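Local atomic coordinates of FACT complex subunit SPT16 (Ashbya gossypii, PDB entry 6A8M), a protein that probably acts, as a subunit of the FACT histone chaperone, to reorganize nucleosomes during transcription, replication and DNA repair, here represented by its peptidase-like N-terminal domain. Residues D178-A183 / L242-E247. Sequence-based numbering, arbitrary orientation.
Sequences DEKEQA and LCPKGE
Ala-183 and Lys-180 meet Pro-244 where the capped first turn of helix 179-208 packs against the loop leading to strand 254-256 in the Spt16 N-terminal domain, the loop belonging to its M24 peptidase-like part. The tight part centres on the methyl of Ala-183, which points toward the loop: its CB lies 3.4 Å from Leu-242 O and 3.7 Å from Pro-244 CD. So small a side chain lets the loop backbone come close to the helix, while proline offers a rigid apolar ring. Lys-180 extends this patch with its aliphatic stem, crossing the proline obliquely. Its CG stands anti to the backbone N (chi1 -178°) and touches Pro-244 CG at 3.7 Å.

Beyond the stem the contact is loose. The end of Lys-180 turns from the loop, its NZ forming a salt bridge with Asp-8 and staying 5.8 Å from Glu-247 OE2. That OE2 is hydrogen-bonded to Tyr-184 OH, and Glu-247 OE1 forms a salt bridge with Lys-296. The solvent side is the type II turn Pro-244 to Glu-247, with Lys-245 and Gly-246 exposed at its corners; Gly-246 holds the third position, whose positive phi (82°) is easily reached without a CB. On the helix, Asp-178 and Glu-181 form a capping box: Asp-178 N donates to the anti lone pair of Glu-181 OE2, and Glu-181 N to Asp-178 OD1 at 2.9 Å, with an N-H...O angle of 170°.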
ATOM      1  N   ASP A 178      -4.305  -5.081  12.565  1.00 13.54           N
ATOM      2  CA  ASP A 178      -4.668  -5.122  13.972  1.00 15.35           C
ATOM      3  C   ASP A 178      -5.288  -3.786  14.351  1.00 14.98           C
ATOM      4  O   ASP A 178      -5.481  -2.912  13.505  1.00 15.99           O
ATOM      5  CB  ASP A 178      -3.464  -5.509  14.846  1.00 16.33           C
ATOM      6  CG  ASP A 178      -2.375  -4.446  14.929  1.00 19.69           C
ATOM      7  OD1 ASP A 178      -2.609  -3.273  14.606  1.00 18.78           O
ATOM      8  OD2 ASP A 178      -1.253  -4.810  15.372  1.00 18.40           O
ATOM      9  N   GLU A 179      -5.614  -3.634  15.630  1.00 17.39           N
ATOM     10  CA  GLU A 179      -6.316  -2.437  16.094  1.00 20.68           C
ATOM     11  C   GLU A 179      -5.544  -1.169  15.748  1.00 18.48           C
ATOM     12  O   GLU A 179      -6.120  -0.181  15.260  1.00 18.16           O
ATOM     13  CB  GLU A 179      -6.523  -2.529  17.601  1.00 27.49           C
ATOM     14  CG  GLU A 179      -7.953  -2.536  18.041  1.00 36.15           C
ATOM     15  CD  GLU A 179      -8.071  -2.438  19.556  1.00 42.93           C
ATOM     16  OE1 GLU A 179      -8.599  -1.418  20.049  1.00 45.33           O
ATOM     17  OE2 GLU A 179      -7.610  -3.369  20.256  1.00 45.14           O
ATOM     18  N   LYS A 180      -4.238  -1.173  16.023  1.00 18.43           N
ATOM     19  CA  LYS A 180      -3.419   0.010  15.796  1.00 17.27           C
ATOM     20  C   LYS A 180      -3.347   0.335  14.313  1.00 15.50           C
ATOM     21  O   LYS A 180      -3.486   1.497  13.908  1.00 15.54           O
ATOM     22  CB  LYS A 180      -2.023  -0.220  16.374  1.00 20.88           C
ATOM     23  CG  LYS A 180      -1.102   0.954  16.239  1.00 27.91           C
ATOM     24  CD  LYS A 180       0.287   0.690  16.852  1.00 32.42           C
ATOM     25  CE  LYS A 180       1.026  -0.462  16.173  1.00 33.43           C
ATOM     26  NZ  LYS A 180       2.471  -0.538  16.606  1.00 33.18           N
ATOM     27  N   GLU A 181      -3.143  -0.690  13.486  1.00 12.25           N
ATOM     28  CA  GLU A 181      -3.037  -0.474  12.051  1.00 13.47           C
ATOM     29  C   GLU A 181      -4.327   0.082  11.488  1.00 13.45           C
ATOM     30  O   GLU A 181      -4.301   0.929  10.587  1.00 13.28           O
ATOM     31  CB  GLU A 181      -2.694  -1.787  11.366  1.00 14.17           C
ATOM     32  CG  GLU A 181      -1.338  -2.346  11.801  1.00 14.21           C
ATOM     33  CD  GLU A 181      -1.010  -3.667  11.123  1.00 14.41           C
ATOM     34  OE1 GLU A 181      -0.060  -3.714  10.324  1.00 12.78           O
ATOM     35  OE2 GLU A 181      -1.712  -4.655  11.378  1.00 16.47           O
ATOM     36  N   GLN A 182      -5.471  -0.426  11.961  1.00 14.71           N
ATOM     37  CA  GLN A 182      -6.738   0.095  11.465  1.00 15.24           C
ATOM     38  C   GLN A 182      -6.880   1.584  11.807  1.00 14.15           C
ATOM     39  O   GLN A 182      -7.369   2.361  10.982  1.00 15.17           O
ATOM     40  CB  GLN A 182      -7.900  -0.732  12.016  1.00 16.64           C
ATOM     41  CG  GLN A 182      -7.932  -2.182  11.467  1.00 12.45           C
ATOM     42  CD  GLN A 182      -9.208  -2.882  11.838  1.00 15.01           C
ATOM     43  OE1 GLN A 182     -10.265  -2.252  11.934  1.00 17.74           O
ATOM     44  NE2 GLN A 182      -9.135  -4.201  12.024  1.00 16.56           N
ATOM     45  N   ALA A 183      -6.374   2.005  12.972  1.00 15.32           N
ATOM     46  CA  ALA A 183      -6.405   3.422  13.323  1.00 14.88           C
ATOM     47  C   ALA A 183      -5.529   4.233  12.373  1.00 14.10           C
ATOM     48  O   ALA A 183      -5.953   5.276  11.865  1.00 14.05           O
ATOM     49  CB  ALA A 183      -5.961   3.621  14.775  1.00 16.27           C
ATOM     50  N   LEU A 242      -8.624   9.927  15.730  1.00 20.63           N
ATOM     51  CA  LEU A 242      -8.561   8.697  14.966  1.00 19.36           C
ATOM     52  C   LEU A 242      -7.276   7.912  15.206  1.00 19.90           C
ATOM     53  O   LEU A 242      -7.188   6.754  14.784  1.00 19.02           O
ATOM     54  CB  LEU A 242      -8.702   9.013  13.475  1.00 20.36           C
ATOM     55  CG  LEU A 242      -9.918   9.841  13.042  1.00 18.96           C
ATOM     56  CD1 LEU A 242      -9.794  10.305  11.573  1.00 17.49           C
ATOM     57  CD2 LEU A 242     -11.235   9.100  13.264  1.00 23.03           C
ATOM     58  N   CYS A 243      -6.281   8.510  15.858  1.00 19.43           N
ATOM     59  CA  CYS A 243      -5.065   7.792  16.191  1.00 21.31           C
ATOM     60  C   CYS A 243      -5.335   6.810  17.326  1.00 22.41           C
ATOM     61  O   CYS A 243      -6.337   6.926  18.031  1.00 22.82           O
ATOM     62  CB  CYS A 243      -3.964   8.768  16.602  1.00 20.44           C
ATOM     63  SG  CYS A 243      -3.394   9.831  15.261  1.00 21.34           S
ATOM     64  N   PRO A 244      -4.449   5.836  17.528  1.00 20.10           N
ATOM     65  CA  PRO A 244      -4.643   4.893  18.633  1.00 23.09           C
ATOM     66  C   PRO A 244      -4.669   5.584  19.988  1.00 24.81           C
ATOM     67  O   PRO A 244      -4.248   6.734  20.151  1.00 23.60           O
ATOM     68  CB  PRO A 244      -3.435   3.951  18.516  1.00 22.16           C
ATOM     69  CG  PRO A 244      -3.024   4.032  17.122  1.00 21.10           C
ATOM     70  CD  PRO A 244      -3.320   5.443  16.672  1.00 18.90           C
ATOM     71  N   LYS A 245      -5.184   4.851  20.977  1.00 26.75           N
ATOM     72  CA  LYS A 245      -5.191   5.336  22.352  1.00 29.64           C
ATOM     73  C   LYS A 245      -3.776   5.680  22.798  1.00 28.24           C
ATOM     74  O   LYS A 245      -2.838   4.909  22.573  1.00 28.49           O
ATOM     75  CB  LYS A 245      -5.798   4.290  23.284  1.00 32.41           C
ATOM     76  N   GLY A 246      -3.622   6.853  23.407  1.00 29.07           N
ATOM     77  CA  GLY A 246      -2.329   7.321  23.862  1.00 30.14           C
ATOM     78  C   GLY A 246      -1.457   7.963  22.801  1.00 28.25           C
ATOM     79  O   GLY A 246      -0.327   8.358  23.111  1.00 30.56           O
ATOM     80  N   GLU A 247      -1.934   8.067  21.562  1.00 25.42           N
ATOM     81  CA  GLU A 247      -1.185   8.661  20.461  1.00 23.13           C
ATOM     82  C   GLU A 247      -1.883   9.911  19.953  1.00 25.88           C
ATOM     83  O   GLU A 247      -3.113   9.985  19.929  1.00 28.02           O
ATOM     84  CB  GLU A 247      -1.048   7.686  19.273  1.00 23.12           C
ATOM     85  CG  GLU A 247       0.005   6.626  19.426  1.00 27.09           C
ATOM     86  CD  GLU A 247       0.301   5.912  18.110  1.00 29.35           C
ATOM     87  OE1 GLU A 247       0.466   6.584  17.065  1.00 30.80           O
ATOM     88  OE2 GLU A 247       0.372   4.675  18.122  1.00 30.63           O
TER